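Phosphoribosylglycinamide synthetase (Anaerococcus prevotii, PDB 4DIM) probably acts as an ATP-dependent ligase of the ATP-grasp type, binding ATP together with metal ions such as manganese. Local coordinates at residues L232-K235 with D236-E240; L253-N256 with N257-V260; M264-D268 with N269-I273. One frame throughout, in Å; residues are numbered along the deposited sequence.

Contact 1: L232-K235 with D236-E240; sequences LDVK and DDIIE
Val234 and Ile239 meet obliquely through their outer branches, with CG2 of Val234 at 3.6 Å from CD1 of Ile239. With CG1 of the valine anti to the carbonyl carbon (chi1 -71°), CG2 is left between the backbone N and that carbon, facing the helix. Ile239 answers with a chain folded at both torsions (chi1 -62°, chi2 -71°), which carries CD1 back to the residues before the helix. One residue earlier on the helix, Ile238 CB lies 3.9 Å from Val234 CB, so the short beta-branched valine serves two neighbouring isoleucines. Since Lys235 occupies the N-cap position of helix 236-253, the pairing of Val234 with Ile239 spans N' to N4, the pattern known as a hydrophobic staple. The cap residue contributes its backbone: Lys235 O accepts from Ile238 N at 3.1 Å, the donor standing above the carbonyl plane, and more weakly from Ile239 N. The lysine chain leads away from the helix start. Leu232 CB lies 4.4 Å from Ile239 CD1, and both side chains also rest on Pro212 of strand 206-219. Asp236 and Asp237 are exposed acids suited to the first helical turn, where negative charge probably favours the helix dipole; Asp237 also salt-bridges Lys241.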
ATOM      1  N   LEU A 232      -6.669  14.793   3.944  1.00 79.39           N
ATOM      2  CA  LEU A 232      -5.866  15.381   2.861  1.00 78.42           C
ATOM      3  C   LEU A 232      -6.292  16.830   2.686  1.00 85.45           C
ATOM      4  O   LEU A 232      -7.495  17.096   2.629  1.00 84.60           O
ATOM      5  CB  LEU A 232      -6.098  14.564   1.574  1.00 76.10           C
ATOM      6  CG  LEU A 232      -5.241  14.921   0.398  1.00 80.01           C
ATOM      7  CD1 LEU A 232      -3.751  14.608   0.675  1.00 79.64           C
ATOM      8  CD2 LEU A 232      -5.771  14.252  -0.856  1.00 78.07           C
ATOM      9  N   ASP A 233      -5.334  17.768   2.652  1.00 86.67           N
ATOM     10  CA  ASP A 233      -5.673  19.184   2.510  1.00 90.92           C
ATOM     11  C   ASP A 233      -5.862  19.549   1.029  1.00 98.18           C
ATOM     12  O   ASP A 233      -4.946  20.042   0.337  1.00100.10           O
ATOM     13  CB  ASP A 233      -4.652  20.113   3.170  1.00 95.28           C
ATOM     14  CG  ASP A 233      -5.100  21.574   3.128  1.00124.41           C
ATOM     15  OD1 ASP A 233      -4.356  22.409   2.562  1.00130.96           O
ATOM     16  OD2 ASP A 233      -6.238  21.868   3.589  1.00133.85           O
ATOM     17  N   VAL A 234      -7.088  19.290   0.564  1.00 92.18           N
ATOM     18  CA  VAL A 234      -7.551  19.613  -0.779  1.00 89.41           C
ATOM     19  C   VAL A 234      -8.996  20.059  -0.688  1.00 90.18           C
ATOM     20  O   VAL A 234      -9.675  19.801   0.313  1.00 88.65           O
ATOM     21  CB  VAL A 234      -7.392  18.419  -1.749  1.00 89.34           C
ATOM     22  CG1 VAL A 234      -5.926  18.163  -2.087  1.00 87.21           C
ATOM     23  CG2 VAL A 234      -8.065  17.154  -1.206  1.00 86.39           C
ATOM     24  N   LYS A 235      -9.487  20.666  -1.757  1.00 88.31           N
ATOM     25  CA  LYS A 235     -10.898  21.059  -1.835  1.00 88.97           C
ATOM     26  C   LYS A 235     -11.773  19.770  -1.853  1.00 92.06           C
ATOM     27  O   LYS A 235     -11.313  18.724  -2.317  1.00 88.28           O
ATOM     28  CB  LYS A 235     -11.162  21.883  -3.090  1.00 90.96           C
ATOM     29  CG  LYS A 235     -10.363  23.157  -3.228  1.00 93.45           C
ATOM     30  CD  LYS A 235     -10.655  24.211  -2.226  1.00 84.90           C
ATOM     31  CE  LYS A 235     -10.413  25.614  -2.718  1.00106.69           C
ATOM     32  NZ  LYS A 235     -11.691  26.338  -3.062  1.00129.83           N
ATOM     33  N   ASP A 236     -13.035  19.852  -1.418  1.00 90.21           N
ATOM     34  CA  ASP A 236     -13.894  18.657  -1.421  1.00 88.42           C
ATOM     35  C   ASP A 236     -14.109  18.086  -2.851  1.00 90.92           C
ATOM     36  O   ASP A 236     -14.384  16.898  -2.979  1.00 90.70           O
ATOM     37  CB  ASP A 236     -15.261  18.949  -0.786  1.00 92.30           C
ATOM     38  CG  ASP A 236     -15.296  19.415   0.668  1.00 98.48           C
ATOM     39  OD1 ASP A 236     -14.463  18.943   1.468  1.00 95.51           O
ATOM     40  OD2 ASP A 236     -16.246  20.141   1.031  1.00111.43           O
ATOM     41  N   ASP A 237     -13.963  18.918  -3.913  1.00 86.14           N
ATOM     42  CA  ASP A 237     -14.102  18.507  -5.305  1.00 84.48           C
ATOM     43  C   ASP A 237     -13.027  17.468  -5.711  1.00 87.32           C
ATOM     44  O   ASP A 237     -13.314  16.567  -6.500  1.00 85.20           O
ATOM     45  CB  ASP A 237     -14.022  19.737  -6.214  1.00 88.44           C
ATOM     46  CG  ASP A 237     -14.271  19.417  -7.671  1.00117.74           C
ATOM     47  OD1 ASP A 237     -13.479  19.893  -8.527  1.00121.67           O
ATOM     48  OD2 ASP A 237     -15.214  18.621  -7.959  1.00128.00           O
ATOM     49  N   ILE A 238     -11.821  17.570  -5.125  1.00 84.22           N
ATOM     50  CA  ILE A 238     -10.722  16.635  -5.364  1.00 81.97           C
ATOM     51  C   ILE A 238     -11.038  15.327  -4.634  1.00 82.75           C
ATOM     52  O   ILE A 238     -10.800  14.242  -5.159  1.00 78.41           O
ATOM     53  CB  ILE A 238      -9.351  17.248  -4.900  1.00 84.22           C
ATOM     54  CG1 ILE A 238      -9.097  18.628  -5.519  1.00 85.35           C
ATOM     55  CG2 ILE A 238      -8.184  16.314  -5.220  1.00 82.25           C
ATOM     56  CD1 ILE A 238      -9.359  18.730  -7.039  1.00 82.89           C
ATOM     57  N   ILE A 239     -11.615  15.441  -3.445  1.00 81.95           N
ATOM     58  CA  ILE A 239     -11.979  14.268  -2.632  1.00 81.31           C
ATOM     59  C   ILE A 239     -13.037  13.426  -3.400  1.00 89.72           C
ATOM     60  O   ILE A 239     -12.948  12.212  -3.423  1.00 89.67           O
ATOM     61  CB  ILE A 239     -12.495  14.700  -1.219  1.00 83.73           C
ATOM     62  CG1 ILE A 239     -11.424  15.455  -0.399  1.00 83.66           C
ATOM     63  CG2 ILE A 239     -13.070  13.519  -0.428  1.00 81.46           C
ATOM     64  CD1 ILE A 239     -10.224  14.621   0.148  1.00 94.66           C
ATOM     65  N   GLU A 240     -14.019  14.081  -4.009  1.00 90.65           N
ATOM     66  CA  GLU A 240     -15.093  13.417  -4.760  1.00 91.55           C
ATOM     67  C   GLU A 240     -14.627  12.887  -6.082  1.00 93.68           C
ATOM     68  O   GLU A 240     -15.113  11.850  -6.520  1.00 93.71           O
ATOM     69  CB  GLU A 240     -16.250  14.375  -4.987  1.00 95.71           C
ATOM     70  CG  GLU A 240     -16.954  14.789  -3.703  1.00112.14           C
ATOM     71  CD  GLU A 240     -17.354  13.697  -2.717  1.00135.27           C
ATOM     72  OE1 GLU A 240     -18.124  12.782  -3.103  1.00126.60           O
ATOM     73  OE2 GLU A 240     -16.911  13.776  -1.544  1.00120.60           O
TER

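Contact 2: L253-N256 with N257-V260; sequences LGLN and NCAV
Leu255 packs its CD2 methyl 3.9 Å from CG2 of Val260, the two branched side chains meeting at an angle, while its CB lies 4.1 Å from SG of Cys258. This is the tight, buried half of the turn that leads from helix 236-253 into strand 258-267. The leucine is placed to do so by CG lying opposite its carbonyl carbon (chi1 -80°). The small thiol lies beside this pair, and Leu276 of strand 270-277 touches both Leu255 and Val260. Just before, Gly254 ends the helix with a Schellman motif, its positive phi easy for a residue without a side chain.

The other half is polar and partly exposed. Asn256 and Asn257 lie side by side and point the same way, their amide planes 36° apart and their ND2 atoms 3.5 Å from each other. Asn256 OD1 accepts from Asn205 N and Asn257 OD1 from Lys204 N, both in the turn joining strands 194-203 and 206-219. Asn257 also takes a left-handed backbone conformation, which asparagine tolerates well, and with Cys258 it faces Val202 in a G1 beta bulge. With a leucine in place of Asn256, the amide N of Asn205 would probably lose this acceptor, and with it a tie between this bend and that turn. The chemistry thus divides the labour: apolar groups seat the strand against the core, and the two side-chain amide oxygens, each accepting a backbone N-H, fasten its start to the adjoining hairpin.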
ATOM      1  N   LEU A 253     -11.147  -3.153 -13.213  1.00 89.97           N
ATOM      2  CA  LEU A 253     -10.250  -4.255 -12.913  1.00 89.81           C
ATOM      3  C   LEU A 253     -10.931  -5.472 -12.250  1.00 94.11           C
ATOM      4  O   LEU A 253     -10.283  -6.512 -12.130  1.00 95.44           O
ATOM      5  CB  LEU A 253      -9.166  -3.715 -11.987  1.00 87.19           C
ATOM      6  CG  LEU A 253      -8.275  -2.649 -12.589  1.00 91.50           C
ATOM      7  CD1 LEU A 253      -7.507  -1.976 -11.517  1.00 89.36           C
ATOM      8  CD2 LEU A 253      -7.320  -3.238 -13.610  1.00 95.55           C
ATOM      9  N   GLY A 254     -12.183  -5.349 -11.813  1.00 89.96           N
ATOM     10  CA  GLY A 254     -12.914  -6.461 -11.217  1.00 91.06           C
ATOM     11  C   GLY A 254     -12.493  -6.855  -9.813  1.00 93.28           C
ATOM     12  O   GLY A 254     -12.592  -8.033  -9.447  1.00 93.56           O
ATOM     13  N   LEU A 255     -12.052  -5.875  -9.001  1.00 86.43           N
ATOM     14  CA  LEU A 255     -11.657  -6.173  -7.643  1.00 85.97           C
ATOM     15  C   LEU A 255     -12.871  -6.385  -6.768  1.00 90.17           C
ATOM     16  O   LEU A 255     -13.843  -5.656  -6.917  1.00 92.31           O
ATOM     17  CB  LEU A 255     -10.802  -5.065  -7.036  1.00 84.58           C
ATOM     18  CG  LEU A 255      -9.339  -5.041  -7.416  1.00 90.81           C
ATOM     19  CD1 LEU A 255      -9.162  -4.350  -8.715  1.00 93.69           C
ATOM     20  CD2 LEU A 255      -8.546  -4.272  -6.412  1.00 93.80           C
ATOM     21  N   ASN A 256     -12.813  -7.341  -5.823  1.00 85.38           N
ATOM     22  CA  ASN A 256     -13.908  -7.542  -4.892  1.00 86.18           C
ATOM     23  C   ASN A 256     -13.445  -8.244  -3.616  1.00 89.20           C
ATOM     24  O   ASN A 256     -12.404  -8.890  -3.603  1.00 87.91           O
ATOM     25  CB  ASN A 256     -15.016  -8.343  -5.566  1.00 90.64           C
ATOM     26  CG  ASN A 256     -16.324  -8.342  -4.831  1.00101.77           C
ATOM     27  OD1 ASN A 256     -16.639  -7.406  -4.095  1.00100.35           O
ATOM     28  ND2 ASN A 256     -17.087  -9.419  -4.954  1.00 89.18           N
ATOM     29  N   ASN A 257     -14.204  -8.063  -2.531  1.00 86.67           N
ATOM     30  CA  ASN A 257     -13.996  -8.725  -1.245  1.00 86.51           C
ATOM     31  C   ASN A 257     -12.540  -8.582  -0.794  1.00 87.11           C
ATOM     32  O   ASN A 257     -11.867  -9.538  -0.364  1.00 86.75           O
ATOM     33  CB  ASN A 257     -14.398 -10.185  -1.335  1.00 91.21           C
ATOM     34  CG  ASN A 257     -15.853 -10.427  -1.724  1.00103.07           C
ATOM     35  OD1 ASN A 257     -16.737  -9.623  -1.444  1.00 92.33           O
ATOM     36  ND2 ASN A 257     -16.148 -11.582  -2.313  1.00 99.30           N
ATOM     37  N   CYS A 258     -12.078  -7.350  -0.898  1.00 79.85           N
ATOM     38  CA  CYS A 258     -10.729  -6.978  -0.560  1.00 76.69           C
ATOM     39  C   CYS A 258     -10.672  -5.547  -0.154  1.00 75.90           C
ATOM     40  O   CYS A 258     -11.506  -4.741  -0.557  1.00 69.75           O
ATOM     41  CB  CYS A 258      -9.782  -7.237  -1.736  1.00 77.40           C
ATOM     42  SG  CYS A 258     -10.125  -6.249  -3.220  1.00 81.69           S
ATOM     43  N   ALA A 259      -9.626  -5.232   0.644  1.00 75.33           N
ATOM     44  CA  ALA A 259      -9.258  -3.862   0.998  1.00 72.77           C
ATOM     45  C   ALA A 259      -8.412  -3.406  -0.168  1.00 75.29           C
ATOM     46  O   ALA A 259      -7.817  -4.249  -0.831  1.00 77.37           O
ATOM     47  CB  ALA A 259      -8.494  -3.848   2.314  1.00 72.63           C
ATOM     48  N   VAL A 260      -8.422  -2.148  -0.492  1.00 71.12           N
ATOM     49  CA  VAL A 260      -7.701  -1.609  -1.660  1.00 70.76           C
ATOM     50  C   VAL A 260      -6.806  -0.442  -1.274  1.00 73.66           C
ATOM     51  O   VAL A 260      -7.136   0.389  -0.423  1.00 72.40           O
ATOM     52  CB  VAL A 260      -8.736  -1.165  -2.744  1.00 75.69           C
ATOM     53  CG1 VAL A 260      -8.066  -0.505  -3.956  1.00 73.58           C
ATOM     54  CG2 VAL A 260      -9.635  -2.344  -3.165  1.00 77.54           C
TER

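Contact 3: M264-D268 with N269-I273; sequences MILKD and NEVYI
Ile265 and Tyr272 grip each other by two backbone hydrogen bonds, Ile265 N to Tyr272 O at 2.9 Å and Tyr272 N to Ile265 O at 3.0 Å, each donor in the plane of the carbonyl it meets. Nearer the turn, Lys267 N gives a straighter bond to Glu270 O (2.8 Å, 162° at the hydrogen), whereas the return bond from Glu270 N to Lys267 O is weak. The Ile265-Tyr272 pair anchors a beta hairpin whose chain reverses through Asp268 and Asn269. Both have positive phi, in the left-handed region, and asparagine and aspartate accept that conformation more readily than most residues. Strand 270-277 lies at the edge of the large antiparallel sheet, while 258-267 has strand 194-203 as its other neighbour.

Packing differs on the two faces. Under helix 236-253, selenomethionine Met264 is bent at chi2 and chi3 (-77° and -45°), which curls its chain across to the partner strand: CE reaches 3.5 Å from CG2 of Val271, and SE lies 4.2 Å from CG1 of Ile273. The unbranched, flexible chain can bend to lie against both branched neighbours, and Val271 in turn meets Ile238 and Glu245 of the helix. On the other face, which carries Ile265, Lys267 and Tyr272, Ile265 sets CG2 3.7 Å from Tyr272 CB, and its carbonyl oxygen lies at the edge of the ring. CB of Lys267 approaches Tyr272 CE2 obliquely at 4.0 Å; the lysine chain then runs fully extended toward Glu192, a long, weak ion pair.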
HETATM    1  N   MSE A 264      -2.392   7.898  -6.208  1.00 72.64           N
HETATM    2  CA  MSE A 264      -2.992   8.930  -7.014  1.00 73.20           C
HETATM    3  C   MSE A 264      -2.000  10.034  -7.369  1.00 78.78           C
HETATM    4  O   MSE A 264      -0.956  10.194  -6.755  1.00 76.38           O
HETATM    5  CB  MSE A 264      -4.132   9.611  -6.212  1.00 75.71           C
HETATM    6  CG  MSE A 264      -5.143   8.675  -5.426  1.00 80.41           C
HETATM    7 SE   MSE A 264      -6.402   7.857  -6.561  0.81 88.31          SE
HETATM    8  CE  MSE A 264      -7.039   9.390  -7.803  1.00 86.39           C
ATOM      9  N   ILE A 265      -2.416  10.889  -8.274  1.00 81.31           N
ATOM     10  CA  ILE A 265      -1.707  12.130  -8.587  1.00 83.38           C
ATOM     11  C   ILE A 265      -2.743  13.196  -8.968  1.00 86.19           C
ATOM     12  O   ILE A 265      -3.692  12.927  -9.708  1.00 85.10           O
ATOM     13  CB  ILE A 265      -0.610  11.984  -9.652  1.00 88.49           C
ATOM     14  CG1 ILE A 265       0.096  13.332  -9.910  1.00 90.37           C
ATOM     15  CG2 ILE A 265      -1.172  11.426 -10.934  1.00 92.54           C
ATOM     16  CD1 ILE A 265       1.417  13.220 -10.232  1.00 93.52           C
ATOM     17  N   LEU A 266      -2.553  14.404  -8.464  1.00 82.45           N
ATOM     18  CA  LEU A 266      -3.462  15.497  -8.789  1.00 83.63           C
ATOM     19  C   LEU A 266      -2.779  16.467  -9.766  1.00 87.22           C
ATOM     20  O   LEU A 266      -1.719  17.004  -9.441  1.00 85.49           O
ATOM     21  CB  LEU A 266      -3.919  16.181  -7.488  1.00 82.70           C
ATOM     22  CG  LEU A 266      -4.384  17.604  -7.547  1.00 87.81           C
ATOM     23  CD1 LEU A 266      -5.700  17.711  -8.300  1.00 89.38           C
ATOM     24  CD2 LEU A 266      -4.565  18.101  -6.173  1.00 88.74           C
ATOM     25  N   LYS A 267      -3.382  16.655 -10.970  1.00 85.74           N
ATOM     26  CA  LYS A 267      -2.899  17.605 -11.983  1.00 88.91           C
ATOM     27  C   LYS A 267      -4.047  18.438 -12.530  1.00 93.22           C
ATOM     28  O   LYS A 267      -4.975  17.888 -13.133  1.00 90.90           O
ATOM     29  CB  LYS A 267      -2.175  16.889 -13.156  1.00 93.23           C
ATOM     30  CG  LYS A 267      -1.656  17.828 -14.268  1.00 95.94           C
ATOM     31  CD  LYS A 267      -0.842  17.055 -15.277  1.00103.16           C
ATOM     32  CE  LYS A 267      -0.330  17.840 -16.475  1.00106.76           C
ATOM     33  NZ  LYS A 267       0.550  17.001 -17.345  1.00118.88           N
ATOM     34  N   ASP A 268      -3.951  19.771 -12.382  1.00 93.72           N
ATOM     35  CA  ASP A 268      -4.929  20.708 -12.956  1.00 96.99           C
ATOM     36  C   ASP A 268      -6.386  20.327 -12.605  1.00101.36           C
ATOM     37  O   ASP A 268      -7.248  20.235 -13.490  1.00104.34           O
ATOM     38  CB  ASP A 268      -4.752  20.795 -14.488  1.00100.19           C
ATOM     39  CG  ASP A 268      -3.331  21.160 -14.930  1.00112.67           C
ATOM     40  OD1 ASP A 268      -2.625  21.864 -14.155  1.00112.58           O
ATOM     41  OD2 ASP A 268      -2.929  20.761 -16.068  1.00118.05           O
ATOM     42  N   ASN A 269      -6.646  20.137 -11.308  1.00 93.31           N
ATOM     43  CA  ASN A 269      -7.954  19.752 -10.792  1.00 93.01           C
ATOM     44  C   ASN A 269      -8.507  18.457 -11.448  1.00 96.41           C
ATOM     45  O   ASN A 269      -9.708  18.284 -11.624  1.00 96.57           O
ATOM     46  CB  ASN A 269      -8.958  20.929 -10.889  1.00 94.53           C
ATOM     47  CG  ASN A 269      -8.612  21.983  -9.873  1.00115.99           C
ATOM     48  OD1 ASN A 269      -8.440  21.682  -8.678  1.00 97.59           O
ATOM     49  ND2 ASN A 269      -8.398  23.218 -10.321  1.00118.83           N
ATOM     50  N   GLU A 270      -7.628  17.515 -11.702  1.00 92.89           N
ATOM     51  CA  GLU A 270      -8.006  16.209 -12.211  1.00 91.59           C
ATOM     52  C   GLU A 270      -7.096  15.250 -11.581  1.00 91.68           C
ATOM     53  O   GLU A 270      -5.933  15.588 -11.339  1.00 90.48           O
ATOM     54  CB  GLU A 270      -7.972  16.129 -13.742  1.00 95.41           C
ATOM     55  CG  GLU A 270      -9.210  16.736 -14.407  1.00110.40           C
ATOM     56  CD  GLU A 270     -10.563  16.220 -13.943  1.00125.07           C
ATOM     57  OE1 GLU A 270     -10.642  15.051 -13.493  1.00132.13           O
ATOM     58  OE2 GLU A 270     -11.536  17.008 -13.997  1.00106.54           O
ATOM     59  N   VAL A 271      -7.636  14.076 -11.230  1.00 86.47           N
ATOM     60  CA  VAL A 271      -6.870  13.069 -10.504  1.00 83.04           C
ATOM     61  C   VAL A 271      -6.700  11.875 -11.381  1.00 83.64           C
ATOM     62  O   VAL A 271      -7.552  11.573 -12.197  1.00 81.69           O
ATOM     63  CB  VAL A 271      -7.501  12.721  -9.136  1.00 85.79           C
ATOM     64  CG1 VAL A 271      -7.671  13.979  -8.302  1.00 84.91           C
ATOM     65  CG2 VAL A 271      -8.843  11.995  -9.290  1.00 86.66           C
ATOM     66  N   TYR A 272      -5.574  11.208 -11.220  1.00 82.19           N
ATOM     67  CA  TYR A 272      -5.181  10.042 -12.012  1.00 80.90           C
ATOM     68  C   TYR A 272      -4.682   8.943 -11.109  1.00 82.26           C
ATOM     69  O   TYR A 272      -3.986   9.234 -10.130  1.00 78.87           O
ATOM     70  CB  TYR A 272      -4.066  10.431 -13.002  1.00 81.18           C
ATOM     71  CG  TYR A 272      -4.449  11.570 -13.915  1.00 84.13           C
ATOM     72  CD1 TYR A 272      -4.910  11.330 -15.206  1.00 87.47           C
ATOM     73  CD2 TYR A 272      -4.289  12.891 -13.518  1.00 84.60           C
ATOM     74  CE1 TYR A 272      -5.285  12.374 -16.042  1.00 90.24           C
ATOM     75  CE2 TYR A 272      -4.648  13.944 -14.351  1.00 87.57           C
ATOM     76  CZ  TYR A 272      -5.178  13.683 -15.604  1.00101.42           C
ATOM     77  OH  TYR A 272      -5.558  14.715 -16.452  1.00113.16           O
ATOM     78  N   ILE A 273      -4.976   7.676 -11.481  1.00 80.01           N
ATOM     79  CA  ILE A 273      -4.534   6.504 -10.739  1.00 78.37           C
ATOM     80  C   ILE A 273      -3.241   6.056 -11.298  1.00 83.51           C
ATOM     81  O   ILE A 273      -3.192   5.666 -12.463  1.00 84.57           O
ATOM     82  CB  ILE A 273      -5.582   5.371 -10.828  1.00 82.64           C
ATOM     83  CG1 ILE A 273      -6.907   5.824 -10.191  1.00 82.08           C
ATOM     84  CG2 ILE A 273      -5.037   4.054 -10.187  1.00 85.33           C
ATOM     85  CD1 ILE A 273      -7.883   4.935 -10.208  1.00 86.01           C
TER

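In the fold
The three contacts follow one another along the ATP-grasp part of the chain: contact 1 starts helix 236-253, contact 2 joins its end to strand 258-267, and contact 3 closes the hairpin of that strand with 270-277. The centres of contacts 1 and 2 lie about 23 Å apart, at the two ends of the helix, and those of contacts 2 and 3 about 22 Å apart along the strand. Contact 3 returns to contact 1, their centres about 11 Å apart, where Ile238 CG2 packs 3.9 Å from Val271 CG1. The chain thus runs out along the helix and back along the sheet, fixing the helix against one face of the large antiparallel sheet.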